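Local coordinates for protein Na Glutathione S-transferase 2 (Necator americanus, PDB 2ON5) that binds glutathione and, as its family suggests, probably transfers it to electrophilic compounds as a hookworm glutathione S-transferase, at residues Gly76-Lys80 with Ser152-Ala156; Pro117-Phe121 with Lys170-Ile174. One frame throughout, in Å; residues are numbered along the deposited sequence.

Contacts 1 and 2 lie at places whose centres are 29 Å apart, on opposite sides of the chain's centre. Contact 1 (76-80 with 152-156) sets the loop leaving the thioredoxin-like N-terminal domain against the start of helix 155-168; contact 2 (117-121 with 170-174) lies beyond the other end of that same helix, where the following loop meets the start of helix 117-143. Their nearest atoms stay about 13 Å apart. None of the residues in these segments belongs to the glutathione pocket; the side chain of Y155 in contact 1 is about 10 Å from a bound glutathione.

Contact 1: Gly76-Lys80 with Ser152-Ala156; sequences GFAGK and SVTYA
The N-capped start of helix 155-168, within the all-helical C-terminal domain of the glutathione S-transferase fold, packs here against the interdomain loop that leaves helix 64-75 and leads to helix 82-101. G76 leaves the first helix with positive phi (100/25), F77 and A78 follow at -119/21 and -100/-10, and G79 has positive phi (123/153), where a CB would collide with the preceding carbonyl. The other segment is extended at V153 (-64/137) and T154 (-129/172) before turning helical at Y155. CA atoms come closest at F77 and T154, 4.4 Å apart. Polar contact centres on the F77 carbonyl: Y155 N donates to F77 O at 3.0 Å, and T154 CA makes a CA-H...O contact with F77 O at 3.2 Å. Van der Waals packing flanks this bond. The F77 ring (chi1 m) pairs with V153 as apolar side chains, CD1 4.0 Å from V153 CG1, and turns its edge to V153 O; the Y155 ring (chi1 p) brings CD2 to 4.4 Å from A78 CA; T154 CG2 lies 3.9 Å from G79 N. Y155 OH hydrogen-bonds D89 of helix 82-101, and its side chain touches S72 of helix 64-75, bridging the two domains; F77 also rests on S72. T154, the N-cap, has chi1 p, which lets OG1 accept a weak bond from A156 N at 3.4 Å.

Contact 2: Pro117-Phe121 with Lys170-Ile174; sequences PEKLF and KFPSI
F121 and F171, each with 97 Å² covered by the opposite segment, form an offset stack: ring centroids 4.6 Å apart, planes inclined by 21°. Their CA atoms, the nearest across the segments, are 8.0 Å apart, and both CA-to-CB bonds point toward the other segment. With F121 at chi1 t (166°) and F171 at chi1 m (-59°), the rings overlap so that each lies over the other's CB. F171 CB sits 3.6 Å from the F121 centroid, 14° off the ring normal, and F121 CB sits 4.2 Å from the F171 centroid, 22° off, giving two reciprocal CH-pi contacts. F121 stands on the first turn of helix 117-143, its N bonded to P117 O at 2.8 Å. F171 (-126/81) is extended and leads into a 3-10 turn beginning at P172, in which I174 N bonds F171 O at 3.1 Å. The pair thus joins two parts of the all-helical C-terminal domain of the glutathione S-transferase fold: the start of one long helix and the loop between helices 155-168 and 179-189. Y105 of helix 103-110 touches both rings, while I167 of helix 155-168 packs on F121. The edge of the F121 ring faces the turn, with CE2 3.5 Å from S173 OG and CE1 4.1 Å from I174 CB. P117, the third contributor, places CB 4.1 Å from F171 CE1 and 3.8 Å from K170 CE, the lysine chain being extended through chi3. At the exposed margin E118 OE1 approaches F171 CE2 to 3.3 Å.

Contact 1: Gly76-Lys80 with Ser152-Ala156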
loop_
_atom_site.group_PDB
_atom_site.type_symbol
_atom_site.label_atom_id
_atom_site.label_comp_id
_atom_site.label_asym_id
_atom_site.label_seq_id
_atom_site.Cartn_x
_atom_site.Cartn_y
_atom_site.Cartn_z
ATOM N N GLY A 76 -2.848 1.927 19.461
ATOM C CA GLY A 76 -1.503 2.285 19.924
ATOM C C GLY A 76 -0.375 1.488 19.298
ATOM O O GLY A 76 0.696 1.395 19.895
ATOM N N PHE A 77 -0.609 0.944 18.091
ATOM C CA PHE A 77 0.392 0.131 17.364
ATOM C C PHE A 77 0.811 0.703 16.000
ATOM O O PHE A 77 1.265 -0.030 15.131
ATOM C CB PHE A 77 -0.134 -1.288 17.181
ATOM C CG PHE A 77 -0.624 -1.884 18.460
ATOM C CD1 PHE A 77 0.272 -2.141 19.502
ATOM C CD2 PHE A 77 -1.960 -2.112 18.654
ATOM C CE1 PHE A 77 -0.181 -2.651 20.722
ATOM C CE2 PHE A 77 -2.428 -2.623 19.869
ATOM C CZ PHE A 77 -1.535 -2.884 20.893
ATOM N N ALA A 78 0.610 2.001 15.810
ATOM C CA ALA A 78 0.879 2.629 14.505
ATOM C C ALA A 78 2.232 3.357 14.468
ATOM O O ALA A 78 2.656 3.822 13.405
ATOM C CB ALA A 78 -0.235 3.645 14.149
ATOM N N GLY A 79 2.873 3.505 15.622
ATOM C CA GLY A 79 4.018 4.435 15.751
ATOM C C GLY A 79 3.776 5.462 16.831
ATOM O O GLY A 79 2.620 5.813 17.122
ATOM N N LYS A 80 4.857 5.971 17.415
ATOM C CA LYS A 80 4.754 6.833 18.636
ATOM C C LYS A 80 4.601 8.342 18.317
ATOM O O LYS A 80 4.108 9.108 19.156
ATOM C CB LYS A 80 5.946 6.544 19.567
ATOM C CG LYS A 80 6.079 7.408 20.849
ATOM C CD LYS A 80 7.280 6.932 21.740
ATOM C CE LYS A 80 7.541 7.960 22.873
ATOM N NZ LYS A 80 9.011 8.108 23.228
ATOM N N SER A 152 8.765 0.133 20.379
ATOM C CA SER A 152 7.650 -0.744 20.721
ATOM C C SER A 152 7.010 -1.388 19.475
ATOM O O SER A 152 7.268 -0.946 18.354
ATOM C CB SER A 152 6.605 0.027 21.544
ATOM O OG SER A 152 6.081 1.106 20.799
ATOM N N VAL A 153 6.210 -2.438 19.688
ATOM C CA VAL A 153 5.612 -3.216 18.578
ATOM C C VAL A 153 4.653 -2.374 17.737
ATOM O O VAL A 153 3.871 -1.584 18.276
ATOM C CB VAL A 153 4.933 -4.539 19.069
ATOM C CG1 VAL A 153 3.636 -4.266 19.882
ATOM C CG2 VAL A 153 4.665 -5.502 17.879
ATOM N N THR A 154 4.739 -2.531 16.415
ATOM C CA THR A 154 3.814 -1.877 15.500
ATOM C C THR A 154 3.222 -2.889 14.519
ATOM O O THR A 154 3.666 -4.042 14.455
ATOM C CB THR A 154 4.475 -0.733 14.669
ATOM O OG1 THR A 154 5.397 -1.293 13.741
ATOM C CG2 THR A 154 5.132 0.297 15.578
ATOM N N TYR A 155 2.243 -2.459 13.732
ATOM C CA TYR A 155 1.644 -3.419 12.779
ATOM C C TYR A 155 2.644 -3.911 11.727
ATOM O O TYR A 155 2.473 -4.997 11.155
ATOM C CB TYR A 155 0.337 -2.886 12.172
ATOM C CG TYR A 155 0.511 -1.821 11.118
ATOM C CD1 TYR A 155 0.644 -2.183 9.783
ATOM C CD2 TYR A 155 0.537 -0.456 11.445
ATOM C CE1 TYR A 155 0.821 -1.223 8.785
ATOM C CE2 TYR A 155 0.708 0.525 10.437
ATOM C CZ TYR A 155 0.855 0.115 9.115
ATOM O OH TYR A 155 1.036 1.022 8.098
ATOM N N ALA A 156 3.697 -3.130 11.474
ATOM C CA ALA A 156 4.723 -3.609 10.554
ATOM C C ALA A 156 5.454 -4.837 11.159
ATOM O O ALA A 156 5.762 -5.783 10.435
ATOM C CB ALA A 156 5.710 -2.483 10.192
#

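Contact 2: Pro117-Phe121 with Lys170-Ile174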
loop_
_atom_site.group_PDB
_atom_site.type_symbol
_atom_site.label_atom_id
_atom_site.label_comp_id
_atom_site.label_asym_id
_atom_site.label_seq_id
_atom_site.Cartn_x
_atom_site.Cartn_y
_atom_site.Cartn_z
ATOM N N PRO A 117 5.174 -25.985 -4.125
ATOM C CA PRO A 117 5.626 -24.976 -3.141
ATOM C C PRO A 117 7.146 -24.942 -2.949
ATOM O O PRO A 117 7.745 -23.872 -2.949
ATOM C CB PRO A 117 4.913 -25.402 -1.855
ATOM C CG PRO A 117 3.660 -26.096 -2.345
ATOM C CD PRO A 117 4.104 -26.839 -3.572
ATOM N N GLU A 118 7.760 -26.113 -2.825
ATOM C CA GLU A 118 9.208 -26.244 -2.703
ATOM C C GLU A 118 9.977 -25.572 -3.842
ATOM O O GLU A 118 10.937 -24.841 -3.607
ATOM C CB GLU A 118 9.571 -27.733 -2.640
ATOM C CG GLU A 118 11.010 -28.014 -2.869
ATOM C CD GLU A 118 11.751 -28.147 -1.592
ATOM O OE1 GLU A 118 11.807 -27.140 -0.855
ATOM O OE2 GLU A 118 12.274 -29.254 -1.329
ATOM N N LYS A 119 9.556 -25.830 -5.077
ATOM C CA LYS A 119 10.229 -25.233 -6.236
ATOM C C LYS A 119 10.104 -23.704 -6.230
ATOM O O LYS A 119 11.094 -22.983 -6.451
ATOM C CB LYS A 119 9.687 -25.826 -7.536
ATOM C CG LYS A 119 10.379 -25.339 -8.797
ATOM C CD LYS A 119 10.035 -26.233 -9.991
ATOM C CE LYS A 119 10.332 -25.542 -11.324
ATOM N NZ LYS A 119 9.141 -24.761 -11.814
ATOM N N LEU A 120 8.889 -23.220 -5.983
ATOM C CA LEU A 120 8.637 -21.780 -5.931
ATOM C C LEU A 120 9.372 -21.125 -4.770
ATOM O O LEU A 120 9.813 -19.968 -4.866
ATOM C CB LEU A 120 7.148 -21.495 -5.765
ATOM C CG LEU A 120 6.226 -21.133 -6.939
ATOM C CD1 LEU A 120 6.958 -20.673 -8.201
ATOM C CD2 LEU A 120 5.287 -22.262 -7.191
ATOM N N PHE A 121 9.480 -21.851 -3.661
ATOM C CA PHE A 121 10.149 -21.323 -2.487
ATOM C C PHE A 121 11.610 -21.068 -2.849
ATOM O O PHE A 121 12.142 -19.981 -2.609
ATOM C CB PHE A 121 10.020 -22.273 -1.288
ATOM C CG PHE A 121 10.967 -21.948 -0.152
ATOM C CD1 PHE A 121 10.623 -20.986 0.805
ATOM C CD2 PHE A 121 12.204 -22.583 -0.049
ATOM C CE1 PHE A 121 11.489 -20.670 1.836
ATOM C CE2 PHE A 121 13.075 -22.272 0.985
ATOM C CZ PHE A 121 12.724 -21.320 1.928
ATOM N N LYS A 170 6.873 -24.465 7.326
ATOM C CA LYS A 170 7.027 -25.397 6.204
ATOM C C LYS A 170 8.497 -25.455 5.727
ATOM O O LYS A 170 9.072 -26.560 5.540
ATOM C CB LYS A 170 6.088 -24.950 5.079
ATOM C CG LYS A 170 5.839 -25.956 3.956
ATOM C CD LYS A 170 4.873 -25.349 2.926
ATOM C CE LYS A 170 4.533 -26.320 1.776
ATOM N NZ LYS A 170 3.753 -27.500 2.282
ATOM N N PHE A 171 9.108 -24.283 5.538
ATOM C CA PHE A 171 10.464 -24.170 4.988
ATOM C C PHE A 171 11.362 -23.330 5.940
ATOM O O PHE A 171 11.539 -22.119 5.738
ATOM C CB PHE A 171 10.461 -23.573 3.563
ATOM C CG PHE A 171 9.654 -24.368 2.559
ATOM C CD1 PHE A 171 8.481 -23.856 2.029
ATOM C CD2 PHE A 171 10.069 -25.643 2.157
ATOM C CE1 PHE A 171 7.720 -24.610 1.094
ATOM C CE2 PHE A 171 9.326 -26.395 1.231
ATOM C CZ PHE A 171 8.150 -25.883 0.709
ATOM N N PRO A 172 11.888 -23.966 6.999
ATOM C CA PRO A 172 12.699 -23.274 8.026
ATOM C C PRO A 172 13.956 -22.573 7.535
ATOM O O PRO A 172 14.486 -21.703 8.241
ATOM C CB PRO A 172 13.064 -24.394 9.008
ATOM C CG PRO A 172 12.820 -25.641 8.296
ATOM C CD PRO A 172 11.671 -25.379 7.367
ATOM N N SER A 173 14.412 -22.911 6.329
ATOM C CA SER A 173 15.608 -22.292 5.785
ATOM C C SER A 173 15.368 -20.853 5.331
ATOM O O SER A 173 16.296 -20.169 4.914
ATOM C CB SER A 173 16.183 -23.114 4.631
ATOM O OG SER A 173 15.360 -23.047 3.479
ATOM N N ILE A 174 14.127 -20.385 5.410
ATOM C CA ILE A 174 13.866 -18.973 5.084
ATOM C C ILE A 174 14.772 -18.050 5.927
ATOM O O ILE A 174 15.176 -16.976 5.485
ATOM C CB ILE A 174 12.367 -18.605 5.241
ATOM C CG1 ILE A 174 12.117 -17.191 4.664
ATOM C CG2 ILE A 174 11.886 -18.778 6.701
ATOM C CD1 ILE A 174 10.694 -16.692 4.848
#